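Side-chain contacts in SsfX3 (Streptomyces sp. SF2575, PDB 3SKV), which probably transfers a salicylyl group onto a tetracycline intermediate, as a GDSL/SGNH-fold acyltransferase of a tetracycline biosynthetic pathway: residues Asp122-Asp126 against Gly127-Arg131; Glu134-Asp138 against Ala139-Leu143; Asn360-Gly363 against His364-Ala368; Arg33-Ser36 against Pro37-Ala41. The protein carries 1 engineered substitution. One frame throughout, in Å; residues are numbered along the deposited sequence.

Interaction 1 of 4, residues Asp122-Asp126 against Gly127-Arg131; sequences DVLVD and GELAR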
# COMPACT_ATOMS: atom_id res chain seq x y z
N ASP A 122 -11.36 -3.49 -7.87
CA ASP A 122 -11.04 -3.31 -9.28
C ASP A 122 -10.70 -4.62 -9.90
O ASP A 122 -10.02 -5.45 -9.28
CB ASP A 122 -9.89 -2.31 -9.48
CG ASP A 122 -10.30 -0.85 -9.38
OD1 ASP A 122 -11.53 -0.58 -9.30
OD2 ASP A 122 -9.40 0.03 -9.39
N VAL A 123 -11.16 -4.81 -11.15
CA VAL A 123 -10.88 -5.98 -11.96
C VAL A 123 -10.06 -5.46 -13.16
O VAL A 123 -10.56 -4.68 -13.99
CB VAL A 123 -12.17 -6.75 -12.39
CG1 VAL A 123 -11.81 -8.02 -13.16
CG2 VAL A 123 -13.06 -7.09 -11.19
N LEU A 124 -8.79 -5.86 -13.21
CA LEU A 124 -7.90 -5.52 -14.31
C LEU A 124 -7.72 -6.74 -15.18
O LEU A 124 -7.62 -7.86 -14.66
CB LEU A 124 -6.56 -5.01 -13.81
CG LEU A 124 -6.44 -3.50 -13.60
CD1 LEU A 124 -7.29 -3.03 -12.45
CD2 LEU A 124 -5.02 -3.12 -13.38
N VAL A 125 -7.74 -6.54 -16.50
CA VAL A 125 -7.55 -7.60 -17.48
C VAL A 125 -6.37 -7.19 -18.34
O VAL A 125 -6.45 -6.19 -19.06
CB VAL A 125 -8.85 -7.88 -18.30
CG1 VAL A 125 -8.57 -8.85 -19.45
CG2 VAL A 125 -9.96 -8.40 -17.40
N ASP A 126 -5.26 -7.94 -18.26
CA ASP A 126 -4.01 -7.62 -18.96
C ASP A 126 -3.56 -6.16 -18.70
O ASP A 126 -3.25 -5.42 -19.63
CB ASP A 126 -4.05 -7.99 -20.46
CG ASP A 126 -4.26 -9.47 -20.79
OD1 ASP A 126 -3.83 -10.34 -19.98
OD2 ASP A 126 -4.81 -9.77 -21.88
N GLY A 127 -3.59 -5.76 -17.43
CA GLY A 127 -3.17 -4.43 -16.97
C GLY A 127 -4.12 -3.28 -17.24
O GLY A 127 -3.79 -2.13 -16.96
N GLU A 128 -5.30 -3.57 -17.79
CA GLU A 128 -6.26 -2.52 -18.09
C GLU A 128 -7.49 -2.70 -17.25
O GLU A 128 -7.94 -3.83 -17.09
CB GLU A 128 -6.60 -2.52 -19.58
CG GLU A 128 -5.53 -1.83 -20.41
CD GLU A 128 -5.87 -1.73 -21.89
OE1 GLU A 128 -6.75 -0.91 -22.24
OE2 GLU A 128 -5.26 -2.47 -22.69
N LEU A 129 -8.02 -1.60 -16.68
CA LEU A 129 -9.21 -1.64 -15.83
C LEU A 129 -10.44 -2.06 -16.63
O LEU A 129 -10.78 -1.40 -17.61
CB LEU A 129 -9.43 -0.30 -15.09
CG LEU A 129 -10.65 -0.18 -14.17
CD1 LEU A 129 -10.61 -1.20 -13.03
CD2 LEU A 129 -10.74 1.21 -13.58
N ALA A 130 -11.06 -3.18 -16.24
CA ALA A 130 -12.23 -3.76 -16.92
C ALA A 130 -13.50 -3.49 -16.15
O ALA A 130 -14.55 -3.30 -16.77
CB ALA A 130 -12.04 -5.26 -17.09
N ARG A 131 -13.44 -3.52 -14.81
CA ARG A 131 -14.62 -3.31 -13.96
C ARG A 131 -14.27 -2.81 -12.59
O ARG A 131 -13.40 -3.38 -11.93
CB ARG A 131 -15.43 -4.63 -13.82
CG ARG A 131 -16.90 -4.50 -13.35
CD ARG A 131 -17.85 -4.13 -14.47
NE ARG A 131 -17.42 -4.73 -15.74
CZ ARG A 131 -17.88 -5.88 -16.22
NH1 ARG A 131 -18.84 -6.54 -15.57
NH2 ARG A 131 -17.42 -6.37 -17.36
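Val-123 O draws two successive backbone amides of the returning strand to itself: Ala-130 N at 2.7 Å, nearly in line with the carbonyl, and Arg-131 N at 3.2 Å, in the carbonyl plane on a lone pair. Val-123 N answers by donating to Arg-131 O at 2.8 Å. Nearer the turn, Val-125 and Glu-128 form a hydrogen-bonded pair, with Val-125 N reaching Glu-128 O at 2.8 Å. The reverse bond, Glu-128 N to Val-125 O, is longer at 3.1 Å, and its donor sits well above the carbonyl plane. Asp-126 and Gly-127 make the corner, both with positive phi. The carboxylate of Asp-122 is bonded beyond the two segments: Ser-203 and Ser-205 at OD2, Thr-132 at OD1.

Packing fills both faces. On one, Leu-129 puts CG anti to its backbone N (chi1 179°), carrying CD1 back over the first strand, where it meets Leu-124 CD1 at 3.8 Å and the carboxylate carbon CG of Asp-122 at 3.7 Å. Leu-124 CD2 drapes over the Gly-127 carbonyl, and the same side chain touches Trp-158 of the neighbouring strand. With an alanine here, the contact to Leu-129 CD1 would go, and a gap would probably open between Leu-129 and Trp-158. On the other face Val-125 CG2 rests on the Ala-130 methyl at 3.8 Å. A type I' turn closing a two-residue beta hairpin, followed by a classic beta bulge that shifts the register by one, is the motif here, set in the jelly-roll part of the protein.

Interaction 2 of 4, residues Glu134-Asp138 against Ala139-Leu143; sequences ELKLD and ADAEL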
# COMPACT_ATOMS: atom_id res chain seq x y z
N GLU A 134 -18.82 -2.40 -6.84
CA GLU A 134 -19.20 -1.84 -5.54
C GLU A 134 -19.47 -3.00 -4.60
O GLU A 134 -20.29 -3.87 -4.93
CB GLU A 134 -20.44 -0.92 -5.64
CG GLU A 134 -20.22 0.33 -6.48
CD GLU A 134 -21.45 1.17 -6.71
OE1 GLU A 134 -22.38 0.69 -7.41
OE2 GLU A 134 -21.48 2.32 -6.23
N LEU A 135 -18.77 -3.05 -3.46
CA LEU A 135 -18.91 -4.15 -2.50
C LEU A 135 -20.00 -3.96 -1.44
O LEU A 135 -20.24 -2.84 -0.98
CB LEU A 135 -17.56 -4.39 -1.79
CG LEU A 135 -16.35 -4.81 -2.62
CD1 LEU A 135 -15.14 -4.85 -1.75
CD2 LEU A 135 -16.54 -6.17 -3.25
N LYS A 136 -20.58 -5.08 -0.99
CA LYS A 136 -21.54 -5.13 0.10
C LYS A 136 -20.73 -5.31 1.40
O LYS A 136 -19.83 -6.14 1.45
CB LYS A 136 -22.54 -6.28 -0.10
CG LYS A 136 -23.89 -5.97 0.52
CD LYS A 136 -24.54 -7.18 1.19
CE LYS A 136 -25.62 -6.79 2.19
NZ LYS A 136 -25.09 -6.04 3.38
N LEU A 137 -21.02 -4.52 2.43
CA LEU A 137 -20.28 -4.58 3.70
C LEU A 137 -20.89 -5.49 4.74
O LEU A 137 -22.12 -5.61 4.80
CB LEU A 137 -20.11 -3.18 4.32
CG LEU A 137 -19.20 -2.20 3.61
CD1 LEU A 137 -18.83 -1.07 4.53
CD2 LEU A 137 -17.94 -2.88 3.10
N ASP A 138 -20.03 -6.06 5.61
CA ASP A 138 -20.34 -6.91 6.77
C ASP A 138 -21.40 -7.99 6.49
O ASP A 138 -22.38 -8.16 7.23
CB ASP A 138 -20.71 -6.04 8.00
CG ASP A 138 -19.74 -4.91 8.31
OD1 ASP A 138 -18.51 -5.17 8.35
OD2 ASP A 138 -20.20 -3.77 8.52
N ALA A 139 -21.20 -8.70 5.38
CA ALA A 139 -22.12 -9.73 4.92
C ALA A 139 -21.40 -10.75 4.06
O ALA A 139 -20.44 -10.41 3.37
CB ALA A 139 -23.23 -9.09 4.11
N ASP A 140 -21.88 -12.01 4.11
CA ASP A 140 -21.41 -13.12 3.30
C ASP A 140 -22.06 -12.83 1.93
O ASP A 140 -23.27 -13.05 1.76
CB ASP A 140 -21.90 -14.44 3.92
CG ASP A 140 -21.50 -15.73 3.20
OD1 ASP A 140 -21.00 -15.65 2.04
OD2 ASP A 140 -21.72 -16.82 3.79
N ALA A 141 -21.29 -12.23 1.00
CA ALA A 141 -21.81 -11.78 -0.29
C ALA A 141 -21.10 -12.40 -1.49
O ALA A 141 -20.07 -13.06 -1.35
CB ALA A 141 -21.75 -10.26 -0.37
N GLU A 142 -21.68 -12.20 -2.67
CA GLU A 142 -21.15 -12.72 -3.91
C GLU A 142 -21.06 -11.62 -4.96
O GLU A 142 -22.03 -10.92 -5.25
CB GLU A 142 -21.93 -13.93 -4.41
CG GLU A 142 -21.07 -14.86 -5.25
CD GLU A 142 -21.84 -15.89 -6.05
OE1 GLU A 142 -22.20 -15.59 -7.21
OE2 GLU A 142 -22.06 -17.01 -5.54
N LEU A 143 -19.88 -11.48 -5.50
CA LEU A 143 -19.47 -10.51 -6.51
C LEU A 143 -19.51 -11.27 -7.84
O LEU A 143 -19.06 -12.41 -7.90
CB LEU A 143 -18.02 -10.14 -6.10
CG LEU A 143 -17.06 -9.41 -6.98
CD1 LEU A 143 -16.02 -8.69 -6.10
CD2 LEU A 143 -16.29 -10.39 -7.87
O HOH W 1 -19.24 -8.06 2.88
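Leu-135 and Leu-143 make the close-packed end of this contact, the CD2 methyl of the first meeting the CD1 methyl of the second at 3.8 Å with the two side chains slanting across each other. Leu-135 turns CG away from its own carbonyl carbon (chi1 -62°), which brings CD2 inward to this meeting. Both leucines also rest on Tyr-100 of strand 96-103 and on Leu-121, so the pair packs against the strands beside it, Leu-143 being the buried member.

Toward the turn the contact opens to solvent. Lys-136 CB and the Ala-141 methyl CB come only to 4.1 Å, while the rest of the lysine chain bends over Ala-139. Its CD lies 3.7 Å and its NZ 3.6 Å from Ala-139 CB, so the methyl sits under the aliphatic run and its charged tip. NZ itself makes a weak bond to Leu-137 O at 3.3 Å. Asp-138, with positive phi, turns the chain at the exposed end.

No direct hydrogen bond crosses between 134-138 and 139-143. Instead a water donates both ways, to Lys-136 O at 2.5 Å and to Ala-139 O at 2.7 Å. Asp-138, Ala-141 and Leu-143 spend backbone bonds on strand 96-103. The chemistry thus implies a connection held by apolar contact at its base, by a bridging water at its tip, and by strand 96-103 alongside.

Interaction 3 of 4, residues Asn360-Gly363 against His364-Ala368; sequences NAVG and HEIFA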
# COMPACT_ATOMS: atom_id res chain seq x y z
N ASN A 360 -7.04 14.11 -4.47
CA ASN A 360 -8.24 13.62 -5.14
C ASN A 360 -7.78 12.63 -6.25
O ASN A 360 -6.59 12.30 -6.31
CB ASN A 360 -9.10 14.78 -5.68
CG ASN A 360 -8.35 15.79 -6.49
OD1 ASN A 360 -7.42 15.48 -7.26
ND2 ASN A 360 -8.81 17.01 -6.38
N ALA A 361 -8.71 12.15 -7.11
CA ALA A 361 -8.34 11.20 -8.17
C ALA A 361 -7.18 11.75 -9.07
O ALA A 361 -6.20 11.04 -9.26
CB ALA A 361 -9.56 10.83 -8.99
N VAL A 362 -7.24 13.05 -9.53
CA VAL A 362 -6.18 13.66 -10.33
C VAL A 362 -4.90 13.80 -9.47
O VAL A 362 -3.81 13.45 -9.95
CB VAL A 362 -6.63 14.98 -11.01
CG1 VAL A 362 -5.46 15.81 -11.53
CG2 VAL A 362 -7.59 14.68 -12.15
N GLY A 363 -5.07 14.22 -8.21
CA GLY A 363 -3.98 14.35 -7.23
C GLY A 363 -3.15 13.08 -7.06
O GLY A 363 -1.91 13.15 -6.99
N HIS A 364 -3.84 11.90 -7.03
CA HIS A 364 -3.19 10.57 -6.95
C HIS A 364 -2.35 10.30 -8.22
O HIS A 364 -1.26 9.74 -8.12
CB HIS A 364 -4.22 9.45 -6.70
CG HIS A 364 -4.57 9.28 -5.25
ND1 HIS A 364 -3.82 8.46 -4.41
CD2 HIS A 364 -5.59 9.83 -4.54
CE1 HIS A 364 -4.39 8.55 -3.23
NE2 HIS A 364 -5.46 9.35 -3.26
N GLU A 365 -2.82 10.78 -9.40
CA GLU A 365 -2.07 10.61 -10.66
C GLU A 365 -0.83 11.48 -10.68
O GLU A 365 0.22 10.99 -11.08
CB GLU A 365 -2.93 10.89 -11.89
CG GLU A 365 -3.90 9.78 -12.20
CD GLU A 365 -4.86 10.12 -13.31
OE1 GLU A 365 -4.48 9.96 -14.49
OE2 GLU A 365 -6.00 10.54 -13.01
N ILE A 366 -0.94 12.74 -10.22
CA ILE A 366 0.16 13.70 -10.14
C ILE A 366 1.23 13.20 -9.16
O ILE A 366 2.42 13.21 -9.51
CB ILE A 366 -0.38 15.13 -9.78
CG1 ILE A 366 -1.42 15.66 -10.81
CG2 ILE A 366 0.76 16.13 -9.52
CD1 ILE A 366 -1.00 15.70 -12.21
N PHE A 367 0.81 12.77 -7.95
CA PHE A 367 1.69 12.22 -6.91
C PHE A 367 2.53 11.06 -7.47
O PHE A 367 3.76 11.02 -7.27
CB PHE A 367 0.85 11.75 -5.69
CG PHE A 367 1.66 11.56 -4.42
CD1 PHE A 367 2.48 10.45 -4.26
CD2 PHE A 367 1.62 12.50 -3.40
CE1 PHE A 367 3.26 10.30 -3.10
CE2 PHE A 367 2.37 12.33 -2.23
CZ PHE A 367 3.19 11.24 -2.09
N ALA A 368 1.88 10.15 -8.23
CA ALA A 368 2.48 8.97 -8.84
C ALA A 368 3.57 9.32 -9.85
O ALA A 368 4.66 8.74 -9.78
CB ALA A 368 1.40 8.11 -9.49
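His-364 and Asn-360 meet at the start of helix 361-377, where Asn-360 is the N-cap and its side chain supplies a capping bond. The imidazole presents its edge to the Asn-360 backbone: CD2 comes to 3.2 Å from Asn-360 O, which lies near the ring plane. That same oxygen accepts the His-364 amide at 2.9 Å, so one carbonyl meets both the backbone and the ring of the histidine. With CG beside its own backbone N (chi1 -84°), the ring is carried back along the helix toward the cap. Its two nitrogens are bonded elsewhere, NE2 to Arg-199 O and ND1 to Trp-208 N, which fixes the rotation of the ring.

Val-362 and Ile-366, one turn apart, point the same way and lie side by side, CG1 to CG1 at 4.1 Å. Ile-366 CG1 also leans on Val-362 O at 3.4 Å, beside the helical bond from Ile-366 N to that oxygen. Phe-367 repeats the pattern, donating its amide to Gly-363 O at 2.9 Å before its ring leads away to Trp-208. Gly-363 is tightly enclosed, since a CB there would run into Asn-360 N.

In the GDSL/SGNH fold this last helix follows the loop that carries the catalytic histidine in relatives. A glycerol, probably from the crystallisation liquor, binds the first amides, Ala-361 N and Val-362 N. The cap itself closes with Asn-360 OD1 taking the Gly-363 amide at 2.8 Å, in the carbonyl plane of the side chain.

Interaction 4 of 4, residues Arg33-Ser36 against Pro37-Ala41; sequences RSVS and PTDPA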
# COMPACT_ATOMS: atom_id res chain seq x y z
N ARG A 33 -16.87 -23.99 -12.71
CA ARG A 33 -15.62 -24.41 -12.09
C ARG A 33 -15.46 -23.68 -10.73
O ARG A 33 -15.40 -22.47 -10.70
CB ARG A 33 -14.44 -24.15 -13.03
CG ARG A 33 -13.18 -24.85 -12.56
CD ARG A 33 -11.95 -24.44 -13.33
NE ARG A 33 -10.76 -25.01 -12.69
CZ ARG A 33 -9.62 -25.26 -13.32
NH1 ARG A 33 -9.50 -24.99 -14.61
NH2 ARG A 33 -8.60 -25.79 -12.66
N SER A 34 -15.46 -24.43 -9.63
CA SER A 34 -15.28 -23.89 -8.28
C SER A 34 -13.80 -23.93 -7.93
O SER A 34 -13.15 -24.95 -8.11
CB SER A 34 -16.09 -24.67 -7.26
OG SER A 34 -15.90 -24.07 -5.99
N VAL A 35 -13.27 -22.79 -7.48
CA VAL A 35 -11.85 -22.64 -7.17
C VAL A 35 -11.65 -22.23 -5.72
O VAL A 35 -12.18 -21.20 -5.29
CB VAL A 35 -11.15 -21.66 -8.17
CG1 VAL A 35 -9.65 -21.51 -7.87
CG2 VAL A 35 -11.39 -22.07 -9.64
N SER A 36 -10.85 -23.00 -4.98
CA SER A 36 -10.53 -22.65 -3.59
C SER A 36 -9.66 -21.39 -3.55
O SER A 36 -8.79 -21.25 -4.41
CB SER A 36 -9.79 -23.79 -2.90
OG SER A 36 -9.20 -23.34 -1.69
N PRO A 37 -9.84 -20.49 -2.56
CA PRO A 37 -8.94 -19.32 -2.45
C PRO A 37 -7.46 -19.69 -2.22
O PRO A 37 -6.58 -18.88 -2.49
CB PRO A 37 -9.52 -18.55 -1.26
CG PRO A 37 -10.90 -19.02 -1.12
CD PRO A 37 -10.82 -20.48 -1.46
N THR A 38 -7.18 -20.94 -1.80
CA THR A 38 -5.82 -21.48 -1.59
C THR A 38 -5.35 -22.38 -2.75
O THR A 38 -4.37 -23.13 -2.59
CB THR A 38 -5.71 -22.18 -0.21
OG1 THR A 38 -6.63 -23.29 -0.17
CG2 THR A 38 -5.98 -21.23 0.96
N ASP A 39 -6.06 -22.36 -3.90
CA ASP A 39 -5.67 -23.15 -5.08
C ASP A 39 -4.22 -22.75 -5.49
O ASP A 39 -3.91 -21.56 -5.48
CB ASP A 39 -6.62 -22.88 -6.25
CG ASP A 39 -6.41 -23.79 -7.45
OD1 ASP A 39 -5.39 -23.62 -8.16
OD2 ASP A 39 -7.30 -24.65 -7.70
N PRO A 40 -3.33 -23.71 -5.85
CA PRO A 40 -1.95 -23.34 -6.23
C PRO A 40 -1.82 -22.42 -7.45
O PRO A 40 -0.76 -21.83 -7.61
CB PRO A 40 -1.27 -24.70 -6.44
CG PRO A 40 -2.36 -25.63 -6.77
CD PRO A 40 -3.52 -25.18 -5.92
N ALA A 41 -2.86 -22.30 -8.30
CA ALA A 41 -2.81 -21.42 -9.48
C ALA A 41 -3.00 -19.94 -9.07
O ALA A 41 -2.63 -19.06 -9.84
CB ALA A 41 -3.85 -21.83 -10.53
O HOH W 2 -9.46 -25.19 -6.15
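The carboxylate of Asp-39 has Val-35 standing over one side of its plane: methyl CG1 lies 3.9 Å from OD2 and 3.7 Å from Asp-39 CB. OD1 uses its anti lone pair to take Ala-41 N at 2.9 Å, and OD2 receives a water that in turn accepts from Ser-36 N, tying the carboxylate back to the strand end. Asp-39 holds CG opposite its own N (chi1 -172°), which swings the group under Val-35. Were Asp-39 an alanine, the Ala-41 amide would probably be left without its acceptor and the bridging water without its hold on the turn.

The Pro-37 ring packs against Leu-57 and Leu-167. Ser-36 OG passes it, 3.3 Å from Pro-37 CD, to share a hydrogen bond with Thr-38 OG1 at 3.0 Å. Beneath them Asp-39 N donates to Ser-36 O at 3.0 Å, from well above the carbonyl plane. This is a type I beta turn over Ser-36 to Asp-39 running straight into an Asx turn, at the point where the chain leaves strand 33-35 for strand 43-45 in another sheet.

How the interactions relate
Along the chain the order is interaction 4, 1, 2, then 3, each closing before the next opens. Interactions 4, 1 and 2 lie in the beta-rich, jelly-roll portion. Interactions 1 and 2 adjoin in sequence, strand 128-134 leading on to strand 141-145, yet their centres lie about 20 Å apart. Interactions 2 and 4 reach the same four-stranded sheet at its two outermost strands, 141-145 and 33-35, with nearest atoms about 9 Å apart. Interaction 3 stands in the GDSL-like part, on helix 361-377, its centre about 35 Å from that of interaction 4. Interaction 1 comes closest to it, nearest atoms about 10 Å apart, and touches the GDSL-like part through Ser-205 and Arg-214, linking the two halves.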